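Side-chain contacts in epsin-1 (Saccharomyces cerevisiae, PDB 5LOZ), which binds phosphoinositide-rich membranes through its ENTH domain, recognises ubiquitin and clathrin, and is required for endocytosis and actin localization: residues A[44-49]-A[61-66]; A[48-53]-A[86-91]; A[97-100]-A[104-107]. All coordinates share one frame; numbering follows the deposited sequence.

Interaction 1: residues A[44-49]-A[61-66]; sequences DMLDKR and AKALTV
Leu46 reaches across from helix 36-50 and lays its two methyls against Val66 on helix 57-73. The side chain crosses that of the valine obliquely, CD1 and CD2 each coming 3.8 Å from Val66 CG1, with that one valine methyl touching both. CG1 stands anti to the valine's backbone N (chi1 174°), which turns it to the leucine. Leu46 CD1 also passes 4.2 Å from Ala63 CB, and because alanine is so small the two backbones close to 5.5 Å between Leu46 CA and Ala63 CA. One turn further on, Arg49 presents only the root of its side chain: its CB meets Ala63 CB at 3.8 Å. The chain then bends at chi2 (-64°) and carries the guanidinium off, where NE bonds to Thr14 OG1 and NH2 to Arg11 O.

The two helix segments run roughly antiparallel, at 142°, with their axes 9.0 Å apart. No hydrogen bond joins them, so the chemistry is aliphatic throughout: fit and exclusion of water hold this buried seam, and the one polar group that starts from the seam, the Arg49 guanidinium, is bonded away from it, to Thr14 and Arg11.

Interaction 2: residues A[48-53]-A[86-91]; sequences KRLNDK and LYIIKT
In the alpha-alpha superhelix of the ENTH domain, the C-terminal end of helix 36-50 meets the short helix 86-91, with Leu50 and Asn51 lying against Ile88. Ile88 carries most of this contact. Its CG1, anti to the backbone N (chi1 -178°), comes 4.0 Å from Leu50 CB, while its CG2 lies 4.1 Å from Leu50 CD2, so both branches of the isoleucine bear on the leucine. The end of the isoleucine, CD1, rests 3.9 Å from Leu50 O and 3.9 Å from Asn51 OD1, at the exposed margin. Asn51 is where the chain leaves helical geometry; its ND2 bonds back to Asp47 O, which fixes the amide where CD1 can touch it. A looser touch, Leu50 CD2 to Ile89 CG1 at 4.3 Å, extends the apolar patch inward. An alanine at Ile88 would take away both branches and would probably leave Leu50 and the Asn51 amide without their main cover on this side. Beyond the pair, Leu50 also packs on Leu64 and Ile67 of helix 57-73, and Ile89 turns to Leu116 and Thr117 of helix 106-121, so the contact sits among four helices.

Interaction 3: residues A[97-100]-A[104-107]; sequences HEDD and DQGQ
Backbone bonds come first between His97 and the Gln105-Gly106 turn. His97 O takes a nearly straight bond from Gly106 N (3.0 Å, 165°) and a second, weak one from Gln105 N. With no side chain on Gly106, the CA atoms of His97 and Gly106 approach to 4.4 Å; next to them Glu98 and Asp104 form a single beta bridge.

One side-chain bond spans the loop: Gln105 NE2 donates to Asp99 OD2 (2.9 Å, 175°). The acceptor lies in the amide plane, yet the donor comes from above the carboxylate plane. The bend of Gln105 at chi2 (-73°) directs the amide there, and Asp99 OD1 is held by the backbone N of Glu101 and Ile103.

A water completes the link, accepting from His97 N at 2.8 Å and donating to Asp104 OD1 at 2.7 Å. Packing is slight: Gln105 CB meets the His97 ring at its edge, while the ring also meets that of Trp57.

Asp104 OD1 further accepts from Gln107 N (3.0 Å), while OD2 bridges to Arg110. This aspartate thus provides a side-chain cap at the N-terminal start of helix 106-121, with the loop pinned over it.

In the fold
Interactions 1 and 2 are continuous. Both draw on helix 36-50, their segments overlapping at Lys48 and Arg49, with centres about 8 Å apart. Leu50, which faces helix 86-91 in interaction 2, joins them directly: its CD1 packs 3.7 Å from Leu64 CD2 and 3.8 Å from Ala63 CB. Interaction 1 lies near the middle of the domain, about 4 Å from the chain's centre, and interaction 2 carries the packing outward. Interaction 3 stands apart at the surface, its centre about 18 Å from that of interaction 1 and 17 Å from that of interaction 2, without touching either. It follows helix 86-91 in the chain and leads into helix 106-121, against which Leu64 and Ile89 pack.

Interaction 1: residues A[44-49]-A[61-66]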
loop_
_atom_site.group_PDB
_atom_site.type_symbol
_atom_site.label_atom_id
_atom_site.label_comp_id
_atom_site.label_asym_id
_atom_site.label_seq_id
_atom_site.Cartn_x
_atom_site.Cartn_y
_atom_site.Cartn_z
ATOM N N ASP A 44 -3.018 -2.870 -9.532
ATOM C CA ASP A 44 -3.478 -1.791 -10.413
ATOM C C ASP A 44 -4.319 -0.712 -9.689
ATOM O O ASP A 44 -4.135 0.486 -9.961
ATOM C CB ASP A 44 -4.258 -2.315 -11.598
ATOM C CG ASP A 44 -4.621 -1.196 -12.584
ATOM O OD1 ASP A 44 -3.702 -0.662 -13.251
ATOM O OD2 ASP A 44 -5.817 -0.836 -12.651
ATOM N N MET A 45 -5.224 -1.141 -8.805
ATOM C CA MET A 45 -6.018 -0.184 -8.006
ATOM C C MET A 45 -5.107 0.587 -7.034
ATOM O O MET A 45 -5.234 1.774 -6.874
ATOM C CB MET A 45 -7.120 -0.910 -7.231
ATOM C CG MET A 45 -8.023 0.046 -6.387
ATOM S SD MET A 45 -8.830 1.401 -7.357
ATOM C CE MET A 45 -9.213 0.495 -8.809
ATOM N N LEU A 46 -4.164 -0.118 -6.417
ATOM C CA LEU A 46 -3.172 0.506 -5.537
ATOM C C LEU A 46 -2.354 1.552 -6.269
ATOM O O LEU A 46 -2.088 2.619 -5.744
ATOM C CB LEU A 46 -2.268 -0.602 -4.910
ATOM C CG LEU A 46 -2.345 -1.048 -3.447
ATOM C CD1 LEU A 46 -3.624 -0.675 -2.687
ATOM C CD2 LEU A 46 -1.895 -2.499 -3.257
ATOM N N ASP A 47 -1.975 1.272 -7.518
ATOM C CA ASP A 47 -1.268 2.244 -8.320
ATOM C C ASP A 47 -2.105 3.496 -8.607
ATOM O O ASP A 47 -1.602 4.611 -8.512
ATOM C CB ASP A 47 -0.788 1.642 -9.659
ATOM C CG ASP A 47 0.168 2.596 -10.432
ATOM O OD1 ASP A 47 1.071 3.237 -9.806
ATOM O OD2 ASP A 47 0.028 2.678 -11.667
ATOM N N LYS A 48 -3.366 3.295 -8.979
ATOM C CA LYS A 48 -4.302 4.408 -9.134
ATOM C C LYS A 48 -4.438 5.261 -7.876
ATOM O O LYS A 48 -4.449 6.464 -7.957
ATOM C CB LYS A 48 -5.685 3.916 -9.583
ATOM C CG LYS A 48 -5.710 3.459 -11.044
ATOM C CD LYS A 48 -6.879 2.557 -11.332
ATOM C CE LYS A 48 -6.942 2.200 -12.817
ATOM N NZ LYS A 48 -7.801 0.997 -12.998
ATOM N N ARG A 49 -4.562 4.631 -6.727
ATOM C CA ARG A 49 -4.779 5.356 -5.476
ATOM C C ARG A 49 -3.551 6.231 -5.144
ATOM O O ARG A 49 -3.680 7.381 -4.755
ATOM C CB ARG A 49 -5.072 4.392 -4.317
ATOM C CG ARG A 49 -6.383 3.664 -4.357
ATOM C CD ARG A 49 -7.553 4.588 -4.263
ATOM N NE ARG A 49 -8.736 3.963 -3.724
ATOM C CZ ARG A 49 -9.987 4.325 -3.958
ATOM N NH1 ARG A 49 -10.276 5.301 -4.803
ATOM N NH2 ARG A 49 -10.966 3.673 -3.351
ATOM N N ALA A 61 -2.269 7.561 1.481
ATOM C CA ALA A 61 -1.856 7.003 2.752
ATOM C C ALA A 61 -2.264 5.539 2.889
ATOM O O ALA A 61 -1.441 4.707 3.269
ATOM C CB ALA A 61 -2.425 7.825 3.903
ATOM N N LYS A 62 -3.528 5.224 2.599
ATOM C CA LYS A 62 -4.045 3.884 2.853
ATOM C C LYS A 62 -3.453 2.852 1.853
ATOM O O LYS A 62 -3.163 1.724 2.230
ATOM C CB LYS A 62 -5.558 3.881 2.818
ATOM C CG LYS A 62 -6.184 4.753 3.891
ATOM C CD LYS A 62 -7.670 4.876 3.719
ATOM C CE LYS A 62 -8.421 3.690 4.315
ATOM N NZ LYS A 62 -9.905 3.888 4.238
ATOM N N ALA A 63 -3.263 3.276 0.617
ATOM C CA ALA A 63 -2.609 2.484 -0.392
ATOM C C ALA A 63 -1.199 2.100 0.091
ATOM O O ALA A 63 -0.795 0.933 -0.005
ATOM C CB ALA A 63 -2.532 3.210 -1.699
ATOM N N LEU A 64 -0.485 3.059 0.671
ATOM C CA LEU A 64 0.854 2.815 1.185
ATOM C C LEU A 64 0.833 1.869 2.336
ATOM O O LEU A 64 1.748 1.020 2.472
ATOM C CB LEU A 64 1.537 4.139 1.573
ATOM C CG LEU A 64 1.960 5.099 0.446
ATOM C CD1 LEU A 64 2.354 6.482 1.021
ATOM C CD2 LEU A 64 3.125 4.509 -0.404
ATOM N N THR A 65 -0.191 1.960 3.181
ATOM C CA THR A 65 -0.404 1.003 4.299
ATOM C C THR A 65 -0.661 -0.414 3.794
ATOM O O THR A 65 -0.104 -1.380 4.319
ATOM C CB THR A 65 -1.587 1.422 5.220
ATOM O OG1 THR A 65 -1.331 2.739 5.721
ATOM C CG2 THR A 65 -1.761 0.487 6.367
ATOM N N VAL A 66 -1.502 -0.527 2.774
ATOM C CA VAL A 66 -1.745 -1.792 2.140
ATOM C C VAL A 66 -0.443 -2.335 1.545
ATOM O O VAL A 66 -0.097 -3.509 1.786
ATOM C CB VAL A 66 -2.846 -1.681 1.065
ATOM C CG1 VAL A 66 -2.997 -2.958 0.318
ATOM C CG2 VAL A 66 -4.170 -1.258 1.719
#

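Interaction 2: residues A[48-53]-A[86-91]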
loop_
_atom_site.group_PDB
_atom_site.type_symbol
_atom_site.label_atom_id
_atom_site.label_comp_id
_atom_site.label_asym_id
_atom_site.label_seq_id
_atom_site.Cartn_x
_atom_site.Cartn_y
_atom_site.Cartn_z
ATOM N N LYS A 48 -3.366 3.295 -8.979
ATOM C CA LYS A 48 -4.302 4.408 -9.134
ATOM C C LYS A 48 -4.438 5.261 -7.876
ATOM O O LYS A 48 -4.449 6.464 -7.957
ATOM C CB LYS A 48 -5.685 3.916 -9.583
ATOM C CG LYS A 48 -5.710 3.459 -11.044
ATOM C CD LYS A 48 -6.879 2.557 -11.332
ATOM C CE LYS A 48 -6.942 2.200 -12.817
ATOM N NZ LYS A 48 -7.801 0.997 -12.998
ATOM N N ARG A 49 -4.562 4.631 -6.727
ATOM C CA ARG A 49 -4.779 5.356 -5.476
ATOM C C ARG A 49 -3.551 6.231 -5.144
ATOM O O ARG A 49 -3.680 7.381 -4.755
ATOM C CB ARG A 49 -5.072 4.392 -4.317
ATOM C CG ARG A 49 -6.383 3.664 -4.357
ATOM C CD ARG A 49 -7.553 4.588 -4.263
ATOM N NE ARG A 49 -8.736 3.963 -3.724
ATOM C CZ ARG A 49 -9.987 4.325 -3.958
ATOM N NH1 ARG A 49 -10.276 5.301 -4.803
ATOM N NH2 ARG A 49 -10.966 3.673 -3.351
ATOM N N LEU A 50 -2.361 5.652 -5.332
ATOM C CA LEU A 50 -1.076 6.327 -5.099
ATOM C C LEU A 50 -0.907 7.578 -5.931
ATOM O O LEU A 50 -0.221 8.511 -5.540
ATOM C CB LEU A 50 0.078 5.367 -5.459
ATOM C CG LEU A 50 1.039 4.824 -4.425
ATOM C CD1 LEU A 50 0.532 5.001 -3.060
ATOM C CD2 LEU A 50 1.517 3.325 -4.786
ATOM N N ASN A 51 -1.520 7.566 -7.101
ATOM C CA ASN A 51 -1.422 8.638 -8.057
ATOM C C ASN A 51 -2.509 9.683 -7.921
ATOM O O ASN A 51 -2.554 10.633 -8.686
ATOM C CB ASN A 51 -1.400 8.075 -9.495
ATOM C CG ASN A 51 -0.016 7.572 -9.910
ATOM O OD1 ASN A 51 0.844 8.357 -10.292
ATOM N ND2 ASN A 51 0.199 6.259 -9.814
ATOM N N ASP A 52 -3.335 9.568 -6.888
ATOM C CA ASP A 52 -4.411 10.537 -6.664
ATOM C C ASP A 52 -3.930 11.917 -6.219
ATOM O O ASP A 52 -2.813 12.091 -5.733
ATOM C CB ASP A 52 -5.400 10.015 -5.644
ATOM C CG ASP A 52 -6.814 10.005 -6.164
ATOM O OD1 ASP A 52 -7.223 11.046 -6.769
ATOM O OD2 ASP A 52 -7.499 8.955 -5.960
ATOM N N LYS A 53 -4.816 12.897 -6.365
ATOM C CA LYS A 53 -4.491 14.284 -6.046
ATOM C C LYS A 53 -4.468 14.538 -4.533
ATOM O O LYS A 53 -5.036 13.778 -3.760
ATOM C CB LYS A 53 -5.433 15.260 -6.777
ATOM C CG LYS A 53 -6.888 15.248 -6.333
ATOM C CD LYS A 53 -7.833 15.930 -7.347
ATOM C CE LYS A 53 -7.352 17.313 -7.800
ATOM N NZ LYS A 53 -6.813 17.307 -9.209
ATOM N N LEU A 86 8.926 1.748 -8.113
ATOM C CA LEU A 86 9.401 2.431 -6.906
ATOM C C LEU A 86 9.251 3.962 -7.013
ATOM O O LEU A 86 9.166 4.647 -5.990
ATOM C CB LEU A 86 10.862 2.085 -6.645
ATOM C CG LEU A 86 11.377 1.778 -5.229
ATOM C CD1 LEU A 86 12.844 2.267 -5.117
ATOM C CD2 LEU A 86 10.524 2.318 -4.132
ATOM N N TYR A 87 9.252 4.495 -8.237
ATOM C CA TYR A 87 9.305 5.947 -8.448
ATOM C C TYR A 87 8.168 6.655 -7.758
ATOM O O TYR A 87 8.398 7.615 -7.103
ATOM C CB TYR A 87 9.309 6.330 -9.922
ATOM C CG TYR A 87 9.464 7.827 -10.155
ATOM C CD1 TYR A 87 8.368 8.621 -10.428
ATOM C CD2 TYR A 87 10.701 8.449 -10.035
ATOM C CE1 TYR A 87 8.488 10.005 -10.614
ATOM C CE2 TYR A 87 10.842 9.847 -10.227
ATOM C CZ TYR A 87 9.721 10.605 -10.508
ATOM O OH TYR A 87 9.864 11.945 -10.726
ATOM N N ILE A 88 6.940 6.174 -7.935
ATOM C CA ILE A 88 5.788 6.849 -7.322
ATOM C C ILE A 88 5.906 6.815 -5.795
ATOM O O ILE A 88 5.663 7.812 -5.095
ATOM C CB ILE A 88 4.429 6.246 -7.745
ATOM C CG1 ILE A 88 3.267 7.053 -7.103
ATOM C CG2 ILE A 88 4.303 4.749 -7.368
ATOM C CD1 ILE A 88 3.310 8.573 -7.248
ATOM N N ILE A 89 6.399 5.698 -5.286
ATOM C CA ILE A 89 6.579 5.599 -3.846
ATOM C C ILE A 89 7.622 6.599 -3.346
ATOM O O ILE A 89 7.416 7.328 -2.343
ATOM C CB ILE A 89 6.901 4.150 -3.421
ATOM C CG1 ILE A 89 5.712 3.220 -3.789
ATOM C CG2 ILE A 89 7.195 4.101 -1.909
ATOM C CD1 ILE A 89 5.993 1.693 -3.606
ATOM N N LYS A 90 8.760 6.618 -4.028
ATOM C CA LYS A 90 9.865 7.467 -3.620
ATOM C C LYS A 90 9.443 8.940 -3.681
ATOM O O LYS A 90 9.684 9.641 -2.740
ATOM C CB LYS A 90 11.136 7.198 -4.440
ATOM C CG LYS A 90 11.296 8.066 -5.673
ATOM C CD LYS A 90 12.122 9.288 -5.385
ATOM C CE LYS A 90 13.030 9.619 -6.561
ATOM N NZ LYS A 90 14.404 9.926 -6.083
ATOM N N THR A 91 8.684 9.363 -4.700
ATOM C CA THR A 91 8.311 10.783 -4.790
ATOM C C THR A 91 7.407 11.193 -3.625
ATOM O O THR A 91 7.402 12.370 -3.214
ATOM C CB THR A 91 7.691 11.199 -6.126
ATOM O OG1 THR A 91 6.395 10.613 -6.293
ATOM C CG2 THR A 91 8.584 10.802 -7.264
#

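Interaction 3: residues A[97-100]-A[104-107]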
loop_
_atom_site.group_PDB
_atom_site.type_symbol
_atom_site.label_atom_id
_atom_site.label_comp_id
_atom_site.label_asym_id
_atom_site.label_seq_id
_atom_site.Cartn_x
_atom_site.Cartn_y
_atom_site.Cartn_z
ATOM N N HIS A 97 0.735 18.322 2.088
ATOM C CA HIS A 97 -0.671 18.657 2.140
ATOM C C HIS A 97 -1.033 19.223 3.506
ATOM O O HIS A 97 -0.758 18.631 4.526
ATOM C CB HIS A 97 -1.574 17.473 1.793
ATOM C CG HIS A 97 -3.016 17.834 1.700
ATOM N ND1 HIS A 97 -3.582 18.360 0.560
ATOM C CD2 HIS A 97 -4.007 17.770 2.622
ATOM C CE1 HIS A 97 -4.863 18.592 0.775
ATOM N NE2 HIS A 97 -5.146 18.261 2.025
ATOM N N GLU A 98 -1.588 20.427 3.491
ATOM C CA GLU A 98 -2.148 21.060 4.674
ATOM C C GLU A 98 -3.623 21.118 4.421
ATOM O O GLU A 98 -4.039 21.531 3.324
ATOM C CB GLU A 98 -1.554 22.470 4.813
ATOM C CG GLU A 98 -2.130 23.298 5.947
ATOM C CD GLU A 98 -1.431 24.621 6.099
ATOM O OE1 GLU A 98 -0.477 24.710 6.903
ATOM O OE2 GLU A 98 -1.853 25.582 5.456
ATOM N N ASP A 99 -4.434 20.669 5.372
ATOM C CA ASP A 99 -5.879 20.652 5.130
ATOM C C ASP A 99 -6.515 22.000 5.474
ATOM O O ASP A 99 -5.817 22.951 5.850
ATOM C CB ASP A 99 -6.557 19.440 5.802
ATOM C CG ASP A 99 -6.656 19.565 7.286
ATOM O OD1 ASP A 99 -6.305 20.639 7.820
ATOM O OD2 ASP A 99 -7.064 18.552 7.932
ATOM N N ASP A 100 -7.837 22.062 5.377
ATOM C CA ASP A 100 -8.566 23.287 5.626
ATOM C C ASP A 100 -8.505 23.747 7.086
ATOM O O ASP A 100 -8.843 24.891 7.394
ATOM C CB ASP A 100 -10.018 23.135 5.146
ATOM C CG ASP A 100 -10.117 22.974 3.638
ATOM O OD1 ASP A 100 -9.768 23.948 2.912
ATOM O OD2 ASP A 100 -10.581 21.878 3.178
ATOM N N ASP A 104 -1.008 19.568 9.052
ATOM C CA ASP A 104 -0.112 18.870 8.142
ATOM C C ASP A 104 -0.512 17.386 8.099
ATOM O O ASP A 104 -0.103 16.586 8.934
ATOM C CB ASP A 104 1.331 19.005 8.577
ATOM C CG ASP A 104 2.315 18.294 7.630
ATOM O OD1 ASP A 104 1.887 17.629 6.683
ATOM O OD2 ASP A 104 3.527 18.403 7.834
ATOM N N GLN A 105 -1.358 17.057 7.135
ATOM C CA GLN A 105 -1.761 15.693 6.886
ATOM C C GLN A 105 -0.747 14.987 6.021
ATOM O O GLN A 105 -0.593 13.767 6.094
ATOM C CB GLN A 105 -3.138 15.649 6.227
ATOM C CG GLN A 105 -4.251 16.346 7.007
ATOM C CD GLN A 105 -4.699 15.614 8.241
ATOM O OE1 GLN A 105 -4.099 14.613 8.657
ATOM N NE2 GLN A 105 -5.771 16.114 8.863
ATOM N N GLY A 106 -0.056 15.746 5.166
ATOM C CA GLY A 106 0.970 15.182 4.286
ATOM C C GLY A 106 2.089 14.413 4.970
ATOM O O GLY A 106 2.696 13.517 4.384
ATOM N N GLN A 107 2.365 14.745 6.218
ATOM C CA GLN A 107 3.374 14.015 6.998
ATOM C C GLN A 107 3.034 12.524 7.177
ATOM O O GLN A 107 3.936 11.696 7.305
ATOM C CB GLN A 107 3.591 14.653 8.348
ATOM C CG GLN A 107 2.448 14.490 9.302
ATOM C CD GLN A 107 2.673 15.219 10.596
ATOM O OE1 GLN A 107 3.541 14.814 11.389
ATOM N NE2 GLN A 107 1.883 16.291 10.844
HETATM O O HOH W 1 2.540 18.573 4.255
#